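Local coordinates for protein glycosyl hydrolase family 88 (Pedobacter heparinus, PDB 3WIW) that hydrolyses unsaturated glucuronyl saccharides derived from heparin, as a glycoside hydrolase family 88 enzyme built on an alpha6/alpha6-barrel, at residues A[80-84]-A[377-381]; A[102-108]-A[120-125]; A[109-115]-A[147-151]; A[140-145]-A[181-185]. All coordinates share one frame; numbering follows the deposited sequence.

Contact 1: A[80-84]-A[377-381]; sequences GTLWY and ADYYY
Tyr84 and Tyr379 carry the aromatic part of this contact. Their rings overlap obliquely, centroids 4.8 Å apart and planes at 32°, with Tyr84 CE2 above one face of the Tyr379 ring, offset toward its rim and 3.5 Å from CE1. Tyr379 reaches this place because its CG lies anti to the backbone N (chi1 175°), which swings the ring across to helix 77-89. There the ring edge meets the backbone: Tyr379 CD1 is 3.7 Å from Gly80 C, where a beta carbon on Gly80 would collide with the ring. The two helices run nearly alongside, their axes 8.9 Å apart at 28° in the short segments, and bring an early helix, 77-89, against the last, 375-392, of the alpha6/alpha6-barrel chain. Among the polar groups, Tyr84 OH is hydrogen-bonded to Glu383 and Tyr379 OH to Asn127; the two oxygens lie 3.1 Å apart. Thr81 OG1, bonded to the carbonyl of Phe77, rests 3.3 Å from Tyr379 CA. A leucine in place of Tyr379 would probably leave Asn127 without its hydroxyl mate and open a gap beside Gly80 and under the Tyr84 ring.

Contact 2: A[102-108]-A[120-125]; sequences TLALDTI and MLYCSY
Tyr125 meets Thr102 through two complementary torsions: Thr102 CG2 stands anti to its own backbone nitrogen, and Tyr125 CG lies anti to the carbonyl carbon (chi1 -81°), which lays the ring beneath that methyl. CG2 sits 3.8 Å from the ring centroid and 17° off the normal, a CH-pi contact over one face. Thr102 OG1 faces another partner, the carbonyl of Ala98. The phenol end reaches the turn that follows helix 92-103, a type I beta turn from Leu103 to Asp106. Tyr125 OH lies 3.2 Å from Asp106 CA. A water in the plane of the ring joins this hydroxyl, at 2.7 Å, to Asp106 OD2, to which the water donates.

Farther along, Ile108 wedges its CG2 between Leu121 CG, 3.7 Å away, and Met120 CE; Ile108 and Leu121 lie alongside, running opposite ways, while the Met120 chain comes in crosswise. Leu105 CD1 packs 4.0 Å from Ser124 OG. That hydroxyl donates to Met120 O at 2.7 Å, in the carbonyl plane on a lone pair, within a helix that makes a wider pi-type turn here. Two helices consecutive in the chain, 92-103 and 117-132, thus pack through the turn after the first, as in the alpha-hairpins of an alpha/alpha-barrel, the second beginning next to the predicted nucleophile Asp116.

Contact 3: A[109-115]-A[147-151]; sequences QYVKDTH and NLYAR
Lys112 and His115 of the loop 109-115 approach Asn147 and Leu148 at the C-terminal part of helix 138-150, with CA atoms nearest between Lys112 and Asn147 at 5.5 Å. In this alpha/alpha-barrel the loop joins helix 92-103 to helix 117-132 and leads straight into the predicted nucleophile Asp116, whose backbone N is bonded by Thr114. Asn147, its CB directed toward the loop, presents its amide to Lys112 and Val111. Lys112 folds back at its last torsion (chi4 -68°), and this bend brings NZ 2.8 Å from Asn147 OD1, the donor tilted from the carbonyl plane. The other side of the amide is bridged by water: one water accepts from Asn147 ND2 and donates to Val111 O. A second water donates both to Lys112 O and to Asn147 O, tying backbone to backbone.

Arg151 turns midway along its chain (chi3 60°), laying one guanidinium face under the Asp113-Thr114 peptide, with Asp113 C 3.2 Å above the plane. Its NE and NH2 are held by the carbonyl of Arg160 and by a salt bridge to Asp163, so the flat group is fixed from several sides. Leu148 CD1 packs against the His115 backbone, 3.8 Å from His115 CA. Arg151 NH1 donates to Lys112 O at 3.0 Å, N-H...O angle 148°, on a lone pair in the carbonyl plane.

Contact 4: A[140-145]-A[181-185]; sequences PLENGA and YLYWA
Leu141 O is gripped twice: Tyr181 OH donates to it at 2.7 Å, and Ala145 N reaches it through the ordinary helix bond at 3.0 Å. The phenol arrives from the side, with a C=O...O angle of 118° and somewhat out of the carbonyl plane. Tyr181 can do this because its CG lies anti to the backbone N (chi1 -171°), which sends the ring toward helix 138-150. Its hydroxyl comes 3.2 Å from Gly144 CA, where a beta carbon would clash with it.

Around this bond the surface is mostly apolar. Leu141 divides its methyls, CD2 packing on Tyr181 CE1 and CD1 on Trp184 CH2, 3.7 Å away, the leucine crossing the indole. Ala145 CB meets Ala185 CB at 3.5 Å, tighter than usual for two carbons, and Leu182 CD2 rests against Ala145 O. The segment axes pass 10.3 Å apart at 118°, a steep crossing of two barrel helices, and Tyr122 of helix 117-132 packs on both Tyr181 and Trp184.

A phenylalanine in place of Tyr181 would probably keep much of the ring packing but cost Leu141 O its phenol donor, leaving the helix bond from Ala145 N. Gly144 leaves room for the phenol, and the bond donated to a helix carbonyl satisfies a buried hydroxyl within an otherwise mostly apolar interface.

Contacts 2, 3 and 4 form one cluster, with centres 10 to 13 Å apart, while contact 1 joins it through contact 2, 14 Å away, where Trp83 NE1 probably bonds to Thr102 OG1 at 3.0 Å. Along the chain the other three are nested within the loop that contact 1 closes. Gln109 OE1 of contact 3 probably accepts from Asn143 ND2 of contact 4 at 2.8 Å, and both contacts use helix 138-150. Contact 3 lies nearest the predicted active site: the His115 side chain is about 3 Å from the side chain of the predicted nucleophile Asp116 and from a bound EPE molecule, whereas Tyr181 of contact 4 is about 9 Å from Asp116.

Contact 1: A[80-84]-A[377-381]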
loop_
_atom_site.group_PDB
_atom_site.type_symbol
_atom_site.label_atom_id
_atom_site.label_comp_id
_atom_site.label_asym_id
_atom_site.label_seq_id
_atom_site.Cartn_x
_atom_site.Cartn_y
_atom_site.Cartn_z
ATOM N N GLY A 80 4.577 4.521 9.803
ATOM C CA GLY A 80 3.754 5.311 8.907
ATOM C C GLY A 80 2.353 5.528 9.440
ATOM O O GLY A 80 1.797 6.629 9.348
ATOM N N THR A 81 1.773 4.478 10.007
ATOM C CA THR A 81 0.426 4.546 10.578
ATOM C C THR A 81 0.393 5.509 11.764
ATOM O O THR A 81 -0.576 6.271 11.940
ATOM C CB THR A 81 -0.075 3.145 10.958
ATOM O OG1 THR A 81 0.084 2.303 9.810
ATOM C CG2 THR A 81 -1.548 3.174 11.354
ATOM N N LEU A 82 1.468 5.511 12.555
ATOM C CA LEU A 82 1.596 6.475 13.640
ATOM C C LEU A 82 1.622 7.915 13.109
ATOM O O LEU A 82 0.954 8.795 13.664
ATOM C CB LEU A 82 2.850 6.182 14.481
ATOM C CG LEU A 82 2.814 4.933 15.379
ATOM C CD1 LEU A 82 4.200 4.664 15.945
ATOM C CD2 LEU A 82 1.773 5.097 16.501
ATOM N N TRP A 83 2.364 8.166 12.022
ATOM C CA TRP A 83 2.345 9.501 11.417
ATOM C C TRP A 83 0.936 9.882 10.987
ATOM O O TRP A 83 0.468 10.996 11.250
ATOM C CB TRP A 83 3.308 9.612 10.222
ATOM C CG TRP A 83 4.750 9.614 10.642
ATOM C CD1 TRP A 83 5.674 8.636 10.399
ATOM C CD2 TRP A 83 5.411 10.609 11.442
ATOM N NE1 TRP A 83 6.882 8.985 10.960
ATOM C CE2 TRP A 83 6.743 10.181 11.622
ATOM C CE3 TRP A 83 5.002 11.817 12.021
ATOM C CZ2 TRP A 83 7.678 10.923 12.357
ATOM C CZ3 TRP A 83 5.918 12.543 12.758
ATOM C CH2 TRP A 83 7.253 12.104 12.901
ATOM N N TYR A 84 0.241 8.962 10.328
ATOM C CA TYR A 84 -1.135 9.241 9.933
ATOM C C TYR A 84 -2.080 9.478 11.130
ATOM O O TYR A 84 -2.922 10.376 11.095
ATOM C CB TYR A 84 -1.670 8.127 9.046
ATOM C CG TYR A 84 -1.143 8.097 7.620
ATOM C CD1 TYR A 84 -0.525 9.217 7.025
ATOM C CD2 TYR A 84 -1.258 6.936 6.864
ATOM C CE1 TYR A 84 -0.071 9.163 5.710
ATOM C CE2 TYR A 84 -0.798 6.874 5.564
ATOM C CZ TYR A 84 -0.227 7.985 4.977
ATOM O OH TYR A 84 0.209 7.919 3.669
ATOM N N ALA A 377 -2.789 -2.995 6.079
ATOM C CA ALA A 377 -4.228 -2.683 6.017
ATOM C C ALA A 377 -4.504 -1.446 6.860
ATOM O O ALA A 377 -5.216 -0.534 6.430
ATOM C CB ALA A 377 -5.057 -3.835 6.488
ATOM N N ASP A 378 -3.903 -1.377 8.045
ATOM C CA ASP A 378 -4.133 -0.232 8.920
ATOM C C ASP A 378 -3.568 1.059 8.308
ATOM O O ASP A 378 -4.221 2.116 8.398
ATOM C CB ASP A 378 -3.500 -0.439 10.299
ATOM C CG ASP A 378 -4.134 -1.560 11.104
ATOM O OD1 ASP A 378 -5.152 -2.146 10.683
ATOM O OD2 ASP A 378 -3.632 -1.830 12.216
ATOM N N TYR A 379 -2.385 0.982 7.690
ATOM C CA TYR A 379 -1.745 2.134 7.105
ATOM C C TYR A 379 -2.624 2.723 6.007
ATOM O O TYR A 379 -2.939 3.930 6.023
ATOM C CB TYR A 379 -0.404 1.684 6.550
ATOM C CG TYR A 379 0.331 2.771 5.809
ATOM C CD1 TYR A 379 1.158 3.694 6.483
ATOM C CD2 TYR A 379 0.229 2.883 4.406
ATOM C CE1 TYR A 379 1.859 4.676 5.782
ATOM C CE2 TYR A 379 0.924 3.875 3.702
ATOM C CZ TYR A 379 1.738 4.758 4.400
ATOM O OH TYR A 379 2.453 5.726 3.753
ATOM N N TYR A 380 -3.059 1.886 5.061
ATOM C CA TYR A 380 -3.865 2.401 3.950
ATOM C C TYR A 380 -5.272 2.797 4.386
ATOM O O TYR A 380 -5.858 3.712 3.814
ATOM C CB TYR A 380 -3.851 1.469 2.715
ATOM C CG TYR A 380 -2.470 1.453 2.094
ATOM C CD1 TYR A 380 -1.965 2.568 1.403
ATOM C CD2 TYR A 380 -1.630 0.355 2.278
ATOM C CE1 TYR A 380 -0.669 2.580 0.870
ATOM C CE2 TYR A 380 -0.334 0.350 1.757
ATOM C CZ TYR A 380 0.143 1.474 1.059
ATOM O OH TYR A 380 1.421 1.460 0.596
ATOM N N TYR A 381 -5.795 2.158 5.432
ATOM C CA TYR A 381 -7.063 2.585 5.990
ATOM C C TYR A 381 -6.985 3.988 6.584
ATOM O O TYR A 381 -7.818 4.845 6.277
ATOM C CB TYR A 381 -7.516 1.580 7.046
ATOM C CG TYR A 381 -8.741 1.979 7.828
ATOM C CD1 TYR A 381 -9.990 2.067 7.213
ATOM C CD2 TYR A 381 -8.655 2.235 9.184
ATOM C CE1 TYR A 381 -11.150 2.402 7.955
ATOM C CE2 TYR A 381 -9.786 2.566 9.935
ATOM C CZ TYR A 381 -11.025 2.650 9.312
ATOM O OH TYR A 381 -12.132 2.983 10.061
#

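Contact 2: A[102-108]-A[120-125]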
loop_
_atom_site.group_PDB
_atom_site.type_symbol
_atom_site.label_atom_id
_atom_site.label_comp_id
_atom_site.label_asym_id
_atom_site.label_seq_id
_atom_site.Cartn_x
_atom_site.Cartn_y
_atom_site.Cartn_z
ATOM N N THR A 102 10.133 5.340 13.746
ATOM C CA THR A 102 10.788 5.635 12.471
ATOM C C THR A 102 12.310 5.496 12.559
ATOM O O THR A 102 12.933 4.802 11.753
ATOM C CB THR A 102 10.393 7.038 11.942
ATOM O OG1 THR A 102 8.987 7.048 11.685
ATOM C CG2 THR A 102 11.103 7.364 10.644
ATOM N N LEU A 103 12.905 6.128 13.567
ATOM C CA LEU A 103 14.372 6.217 13.621
ATOM C C LEU A 103 15.018 4.863 13.881
ATOM O O LEU A 103 16.203 4.675 13.600
ATOM C CB LEU A 103 14.857 7.248 14.648
ATOM C CG LEU A 103 14.511 8.694 14.297
ATOM C CD1 LEU A 103 14.847 9.645 15.471
ATOM C CD2 LEU A 103 15.240 9.154 13.015
ATOM N N ALA A 104 14.240 3.918 14.415
ATOM C CA ALA A 104 14.731 2.556 14.614
ATOM C C ALA A 104 14.963 1.823 13.287
ATOM O O ALA A 104 15.527 0.730 13.290
ATOM C CB ALA A 104 13.777 1.754 15.485
ATOM N N LEU A 105 14.536 2.415 12.167
ATOM C CA LEU A 105 14.662 1.779 10.858
ATOM C C LEU A 105 15.846 2.309 10.031
ATOM O O LEU A 105 15.945 2.067 8.824
ATOM C CB LEU A 105 13.357 1.920 10.078
ATOM C CG LEU A 105 12.156 1.202 10.718
ATOM C CD1 LEU A 105 10.925 1.299 9.826
ATOM C CD2 LEU A 105 12.498 -0.262 11.063
ATOM N N ASP A 106 16.765 3.015 10.688
ATOM C CA ASP A 106 17.900 3.658 10.039
ATOM C C ASP A 106 18.664 2.711 9.114
ATOM O O ASP A 106 19.088 3.115 8.029
ATOM C CB ASP A 106 18.821 4.211 11.128
ATOM C CG ASP A 106 20.064 4.864 10.564
ATOM O OD1 ASP A 106 21.056 4.143 10.323
ATOM O OD2 ASP A 106 20.052 6.096 10.345
ATOM N N THR A 107 18.835 1.453 9.529
ATOM C CA THR A 107 19.653 0.502 8.764
ATOM C C THR A 107 19.110 0.217 7.364
ATOM O O THR A 107 19.850 -0.237 6.486
ATOM C CB THR A 107 19.864 -0.850 9.502
ATOM O OG1 THR A 107 18.593 -1.407 9.869
ATOM C CG2 THR A 107 20.754 -0.687 10.745
ATOM N N ILE A 108 17.822 0.477 7.148
ATOM C CA ILE A 108 17.225 0.165 5.851
ATOM C C ILE A 108 17.834 1.001 4.719
ATOM O O ILE A 108 17.786 0.619 3.561
ATOM C CB ILE A 108 15.699 0.283 5.882
ATOM C CG1 ILE A 108 15.156 -0.569 7.031
ATOM C CG2 ILE A 108 15.090 -0.187 4.559
ATOM C CD1 ILE A 108 13.655 -0.477 7.153
ATOM N N MET A 120 9.149 0.388 2.906
ATOM C CA MET A 120 9.921 0.335 4.150
ATOM C C MET A 120 10.399 1.697 4.636
ATOM O O MET A 120 10.199 2.027 5.801
ATOM C CB MET A 120 11.121 -0.597 3.969
ATOM C CG MET A 120 10.682 -2.044 3.678
ATOM S SD MET A 120 11.988 -3.082 2.981
ATOM C CE MET A 120 12.878 -3.447 4.450
ATOM N N LEU A 121 11.051 2.461 3.753
ATOM C CA LEU A 121 11.562 3.797 4.096
ATOM C C LEU A 121 10.605 4.916 3.742
ATOM O O LEU A 121 10.465 5.865 4.496
ATOM C CB LEU A 121 12.880 4.072 3.384
ATOM C CG LEU A 121 14.093 3.363 3.959
ATOM C CD1 LEU A 121 15.281 3.502 3.012
ATOM C CD2 LEU A 121 14.463 3.984 5.294
ATOM N N TYR A 122 9.972 4.861 2.575
ATOM C CA TYR A 122 9.133 6.000 2.226
ATOM C C TYR A 122 7.862 6.084 3.101
ATOM O O TYR A 122 7.428 7.184 3.464
ATOM C CB TYR A 122 8.826 6.042 0.728
ATOM C CG TYR A 122 8.299 7.390 0.282
ATOM C CD1 TYR A 122 9.112 8.523 0.333
ATOM C CD2 TYR A 122 6.989 7.530 -0.182
ATOM C CE1 TYR A 122 8.624 9.766 -0.071
ATOM C CE2 TYR A 122 6.475 8.762 -0.572
ATOM C CZ TYR A 122 7.321 9.880 -0.535
ATOM O OH TYR A 122 6.858 11.129 -0.929
ATOM N N CYS A 123 7.260 4.951 3.484
ATOM C CA CYS A 123 6.143 4.999 4.426
ATOM C C CYS A 123 6.524 5.478 5.816
ATOM O O CYS A 123 5.675 5.982 6.537
ATOM C CB CYS A 123 5.445 3.636 4.545
ATOM S SG CYS A 123 4.708 3.032 3.009
ATOM N N SER A 124 7.791 5.317 6.190
ATOM C CA SER A 124 8.212 5.666 7.541
ATOM C C SER A 124 8.913 7.020 7.531
ATOM O O SER A 124 8.296 8.048 7.846
ATOM C CB SER A 124 9.083 4.537 8.126
ATOM O OG SER A 124 10.194 4.269 7.294
ATOM N N TYR A 125 10.178 7.021 7.109
ATOM C CA TYR A 125 10.958 8.249 6.953
ATOM C C TYR A 125 10.300 9.240 5.997
ATOM O O TYR A 125 10.375 10.448 6.227
ATOM C CB TYR A 125 12.371 7.952 6.435
ATOM C CG TYR A 125 13.334 7.493 7.497
ATOM C CD1 TYR A 125 13.303 6.186 7.979
ATOM C CD2 TYR A 125 14.271 8.371 8.045
ATOM C CE1 TYR A 125 14.174 5.771 8.962
ATOM C CE2 TYR A 125 15.147 7.954 9.024
ATOM C CZ TYR A 125 15.107 6.655 9.473
ATOM O OH TYR A 125 15.990 6.248 10.457
HETATM O O HOH W 1 18.146 7.704 11.238
#

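Contact 3: A[109-115]-A[147-151]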
loop_
_atom_site.group_PDB
_atom_site.type_symbol
_atom_site.label_atom_id
_atom_site.label_comp_id
_atom_site.label_asym_id
_atom_site.label_seq_id
_atom_site.Cartn_x
_atom_site.Cartn_y
_atom_site.Cartn_z
ATOM N N GLN A 109 18.455 2.123 5.064
ATOM C CA GLN A 109 19.095 2.960 4.046
ATOM C C GLN A 109 20.289 2.287 3.379
ATOM O O GLN A 109 20.837 2.829 2.417
ATOM C CB GLN A 109 19.546 4.281 4.649
ATOM C CG GLN A 109 20.798 4.159 5.513
ATOM C CD GLN A 109 21.130 5.445 6.213
ATOM O OE1 GLN A 109 21.497 6.438 5.580
ATOM N NE2 GLN A 109 21.010 5.436 7.524
ATOM N N TYR A 110 20.703 1.125 3.881
ATOM C CA TYR A 110 21.843 0.399 3.306
ATOM C C TYR A 110 21.396 -0.858 2.552
ATOM O O TYR A 110 22.221 -1.593 2.023
ATOM C CB TYR A 110 22.860 0.043 4.396
ATOM C CG TYR A 110 23.298 1.219 5.202
ATOM C CD1 TYR A 110 24.054 2.237 4.628
ATOM C CD2 TYR A 110 22.981 1.308 6.553
ATOM C CE1 TYR A 110 24.472 3.324 5.387
ATOM C CE2 TYR A 110 23.391 2.385 7.315
ATOM C CZ TYR A 110 24.126 3.389 6.721
ATOM O OH TYR A 110 24.536 4.460 7.456
ATOM N N VAL A 111 20.090 -1.111 2.508
ATOM C CA VAL A 111 19.565 -2.327 1.892
ATOM C C VAL A 111 19.474 -2.197 0.367
ATOM O O VAL A 111 18.897 -1.232 -0.155
ATOM C CB VAL A 111 18.189 -2.668 2.489
ATOM C CG1 VAL A 111 17.531 -3.810 1.713
ATOM C CG2 VAL A 111 18.345 -3.028 3.972
ATOM N N LYS A 112 20.009 -3.198 -0.336
ATOM C CA LYS A 112 20.177 -3.151 -1.789
ATOM C C LYS A 112 19.405 -4.216 -2.556
ATOM O O LYS A 112 19.317 -4.148 -3.787
ATOM C CB LYS A 112 21.655 -3.259 -2.146
ATOM C CG LYS A 112 22.468 -2.108 -1.612
ATOM C CD LYS A 112 23.935 -2.318 -1.934
ATOM C CE LYS A 112 24.787 -1.190 -1.395
ATOM N NZ LYS A 112 24.516 0.095 -2.102
ATOM N N ASP A 113 18.838 -5.188 -1.841
ATOM C CA ASP A 113 18.323 -6.401 -2.496
ATOM C C ASP A 113 16.830 -6.430 -2.805
ATOM O O ASP A 113 16.295 -7.479 -3.182
ATOM C CB ASP A 113 18.713 -7.651 -1.705
ATOM C CG ASP A 113 18.038 -7.737 -0.331
ATOM O OD1 ASP A 113 17.319 -6.798 0.089
ATOM O OD2 ASP A 113 18.240 -8.777 0.345
ATOM N N THR A 114 16.153 -5.292 -2.681
ATOM C CA THR A 114 14.699 -5.303 -2.844
ATOM C C THR A 114 14.074 -3.992 -3.335
ATOM O O THR A 114 14.530 -2.884 -2.992
ATOM C CB THR A 114 14.007 -5.701 -1.518
ATOM O OG1 THR A 114 12.584 -5.785 -1.720
ATOM C CG2 THR A 114 14.309 -4.701 -0.384
ATOM N N HIS A 115 13.012 -4.118 -4.121
ATOM C CA HIS A 115 12.236 -2.944 -4.509
ATOM C C HIS A 115 11.447 -2.335 -3.358
ATOM O O HIS A 115 10.980 -1.200 -3.483
ATOM C CB HIS A 115 11.247 -3.294 -5.624
ATOM C CG HIS A 115 10.120 -4.182 -5.195
ATOM N ND1 HIS A 115 8.808 -3.889 -5.485
ATOM C CD2 HIS A 115 10.112 -5.363 -4.529
ATOM C CE1 HIS A 115 8.031 -4.845 -4.998
ATOM N NE2 HIS A 115 8.798 -5.766 -4.433
ATOM N N ASN A 147 19.646 3.469 -3.712
ATOM C CA ASN A 147 19.617 2.003 -3.748
ATOM C C ASN A 147 18.425 1.445 -4.518
ATOM O O ASN A 147 18.531 0.418 -5.193
ATOM C CB ASN A 147 19.658 1.429 -2.330
ATOM C CG ASN A 147 21.049 1.531 -1.716
ATOM O OD1 ASN A 147 22.063 1.461 -2.429
ATOM N ND2 ASN A 147 21.107 1.718 -0.401
ATOM N N LEU A 148 17.296 2.139 -4.435
ATOM C CA LEU A 148 16.128 1.722 -5.187
ATOM C C LEU A 148 16.362 1.940 -6.685
ATOM O O LEU A 148 16.107 1.050 -7.515
ATOM C CB LEU A 148 14.893 2.471 -4.707
ATOM C CG LEU A 148 13.589 2.074 -5.409
ATOM C CD1 LEU A 148 13.341 0.564 -5.330
ATOM C CD2 LEU A 148 12.424 2.833 -4.775
ATOM N N TYR A 149 16.886 3.111 -7.038
ATOM C CA TYR A 149 17.159 3.412 -8.426
ATOM C C TYR A 149 18.175 2.437 -9.018
ATOM O O TYR A 149 18.074 2.076 -10.187
ATOM C CB TYR A 149 17.696 4.830 -8.554
ATOM C CG TYR A 149 18.274 5.143 -9.907
ATOM C CD1 TYR A 149 17.449 5.322 -11.023
ATOM C CD2 TYR A 149 19.648 5.259 -10.077
ATOM C CE1 TYR A 149 17.972 5.620 -12.266
ATOM C CE2 TYR A 149 20.185 5.552 -11.299
ATOM C CZ TYR A 149 19.349 5.742 -12.393
ATOM O OH TYR A 149 19.939 6.056 -13.607
ATOM N N ALA A 150 19.146 2.005 -8.216
ATOM C CA ALA A 150 20.165 1.048 -8.690
ATOM C C ALA A 150 19.539 -0.239 -9.230
ATOM O O ALA A 150 20.139 -0.928 -10.054
ATOM C CB ALA A 150 21.185 0.734 -7.598
ATOM N N ARG A 151 18.333 -0.564 -8.767
ATOM C CA ARG A 151 17.644 -1.780 -9.194
ATOM C C ARG A 151 16.931 -1.625 -10.547
ATOM O O ARG A 151 16.463 -2.616 -11.117
ATOM C CB ARG A 151 16.681 -2.234 -8.093
ATOM C CG ARG A 151 17.393 -2.555 -6.787
ATOM C CD ARG A 151 16.476 -3.232 -5.759
ATOM N NE ARG A 151 15.940 -4.509 -6.280
ATOM C CZ ARG A 151 16.616 -5.666 -6.315
ATOM N NH1 ARG A 151 17.839 -5.749 -5.791
ATOM N NH2 ARG A 151 16.053 -6.740 -6.875
HETATM O O HOH W 2 18.467 1.298 0.894
HETATM O O HOH W 3 20.256 -1.731 -4.918
#

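Contact 4: A[140-145]-A[181-185]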
loop_
_atom_site.group_PDB
_atom_site.type_symbol
_atom_site.label_atom_id
_atom_site.label_comp_id
_atom_site.label_asym_id
_atom_site.label_seq_id
_atom_site.Cartn_x
_atom_site.Cartn_y
_atom_site.Cartn_z
ATOM N N PRO A 140 18.872 9.374 5.272
ATOM C CA PRO A 140 18.448 7.996 5.029
ATOM C C PRO A 140 17.531 7.894 3.803
ATOM O O PRO A 140 17.627 6.934 3.034
ATOM C CB PRO A 140 17.723 7.643 6.338
ATOM C CG PRO A 140 18.450 8.458 7.378
ATOM C CD PRO A 140 18.640 9.767 6.680
ATOM N N LEU A 141 16.665 8.879 3.603
ATOM C CA LEU A 141 15.838 8.898 2.397
ATOM C C LEU A 141 16.667 8.998 1.122
ATOM O O LEU A 141 16.370 8.319 0.134
ATOM C CB LEU A 141 14.809 10.014 2.448
ATOM C CG LEU A 141 13.635 9.760 3.383
ATOM C CD1 LEU A 141 12.865 11.062 3.613
ATOM C CD2 LEU A 141 12.688 8.683 2.815
ATOM N N GLU A 142 17.686 9.848 1.126
ATOM C CA GLU A 142 18.519 9.992 -0.051
ATOM C C GLU A 142 19.281 8.707 -0.342
ATOM O O GLU A 142 19.326 8.257 -1.485
ATOM C CB GLU A 142 19.470 11.157 0.136
ATOM C CG GLU A 142 20.236 11.517 -1.125
ATOM C CD GLU A 142 21.214 12.659 -0.924
ATOM O OE1 GLU A 142 21.473 13.030 0.240
ATOM O OE2 GLU A 142 21.724 13.183 -1.936
ATOM N N ASN A 143 19.862 8.098 0.691
ATOM C CA ASN A 143 20.599 6.851 0.493
ATOM C C ASN A 143 19.679 5.738 -0.014
ATOM O O ASN A 143 20.045 4.993 -0.919
ATOM C CB ASN A 143 21.304 6.409 1.775
ATOM C CG ASN A 143 22.523 7.240 2.080
ATOM O OD1 ASN A 143 23.123 7.841 1.186
ATOM N ND2 ASN A 143 22.886 7.297 3.350
ATOM N N GLY A 144 18.479 5.620 0.564
ATOM C CA GLY A 144 17.522 4.605 0.143
ATOM C C GLY A 144 17.129 4.788 -1.307
ATOM O O GLY A 144 16.982 3.815 -2.050
ATOM N N ALA A 145 16.912 6.032 -1.716
ATOM C CA ALA A 145 16.480 6.263 -3.080
ATOM C C ALA A 145 17.538 5.850 -4.097
ATOM O O ALA A 145 17.209 5.299 -5.146
ATOM C CB ALA A 145 16.061 7.709 -3.285
ATOM N N TYR A 181 8.231 6.676 -3.936
ATOM C CA TYR A 181 9.505 7.053 -3.344
ATOM C C TYR A 181 10.432 7.694 -4.378
ATOM O O TYR A 181 11.008 8.771 -4.126
ATOM C CB TYR A 181 10.142 5.804 -2.766
ATOM C CG TYR A 181 11.396 6.001 -1.911
ATOM C CD1 TYR A 181 11.860 7.259 -1.490
ATOM C CD2 TYR A 181 12.108 4.864 -1.499
ATOM C CE1 TYR A 181 13.012 7.348 -0.679
ATOM C CE2 TYR A 181 13.215 4.934 -0.702
ATOM C CZ TYR A 181 13.676 6.168 -0.294
ATOM O OH TYR A 181 14.784 6.195 0.514
ATOM N N LEU A 182 10.565 7.086 -5.557
ATOM C CA LEU A 182 11.461 7.624 -6.579
ATOM C C LEU A 182 10.924 8.887 -7.231
ATOM O O LEU A 182 11.727 9.751 -7.595
ATOM C CB LEU A 182 11.755 6.590 -7.654
ATOM C CG LEU A 182 12.757 5.495 -7.340
ATOM C CD1 LEU A 182 13.021 4.675 -8.595
ATOM C CD2 LEU A 182 14.042 6.100 -6.810
ATOM N N TYR A 183 9.617 8.989 -7.472
ATOM C CA TYR A 183 9.102 10.257 -8.000
ATOM C C TYR A 183 9.446 11.405 -7.054
ATOM O O TYR A 183 9.930 12.465 -7.473
ATOM C CB TYR A 183 7.594 10.222 -8.184
ATOM C CG TYR A 183 7.048 9.294 -9.253
ATOM C CD1 TYR A 183 7.507 9.330 -10.570
ATOM C CD2 TYR A 183 5.997 8.420 -8.953
ATOM C CE1 TYR A 183 6.957 8.491 -11.528
ATOM C CE2 TYR A 183 5.455 7.582 -9.909
ATOM C CZ TYR A 183 5.930 7.626 -11.193
ATOM O OH TYR A 183 5.379 6.805 -12.151
ATOM N N TRP A 184 9.225 11.182 -5.765
ATOM C CA TRP A 184 9.500 12.186 -4.748
ATOM C C TRP A 184 10.993 12.494 -4.699
ATOM O O TRP A 184 11.400 13.651 -4.716
ATOM C CB TRP A 184 9.009 11.712 -3.363
ATOM C CG TRP A 184 9.512 12.604 -2.275
ATOM C CD1 TRP A 184 8.973 13.794 -1.873
ATOM C CD2 TRP A 184 10.716 12.419 -1.503
ATOM N NE1 TRP A 184 9.763 14.344 -0.883
ATOM C CE2 TRP A 184 10.833 13.521 -0.638
ATOM C CE3 TRP A 184 11.681 11.404 -1.439
ATOM C CZ2 TRP A 184 11.889 13.650 0.283
ATOM C CZ3 TRP A 184 12.741 11.530 -0.530
ATOM C CH2 TRP A 184 12.836 12.649 0.313
ATOM N N ALA A 185 11.821 11.456 -4.649
ATOM C CA ALA A 185 13.266 11.639 -4.479
ATOM C C ALA A 185 13.913 12.290 -5.704
ATOM O O ALA A 185 14.822 13.111 -5.574
ATOM C CB ALA A 185 13.919 10.299 -4.186
#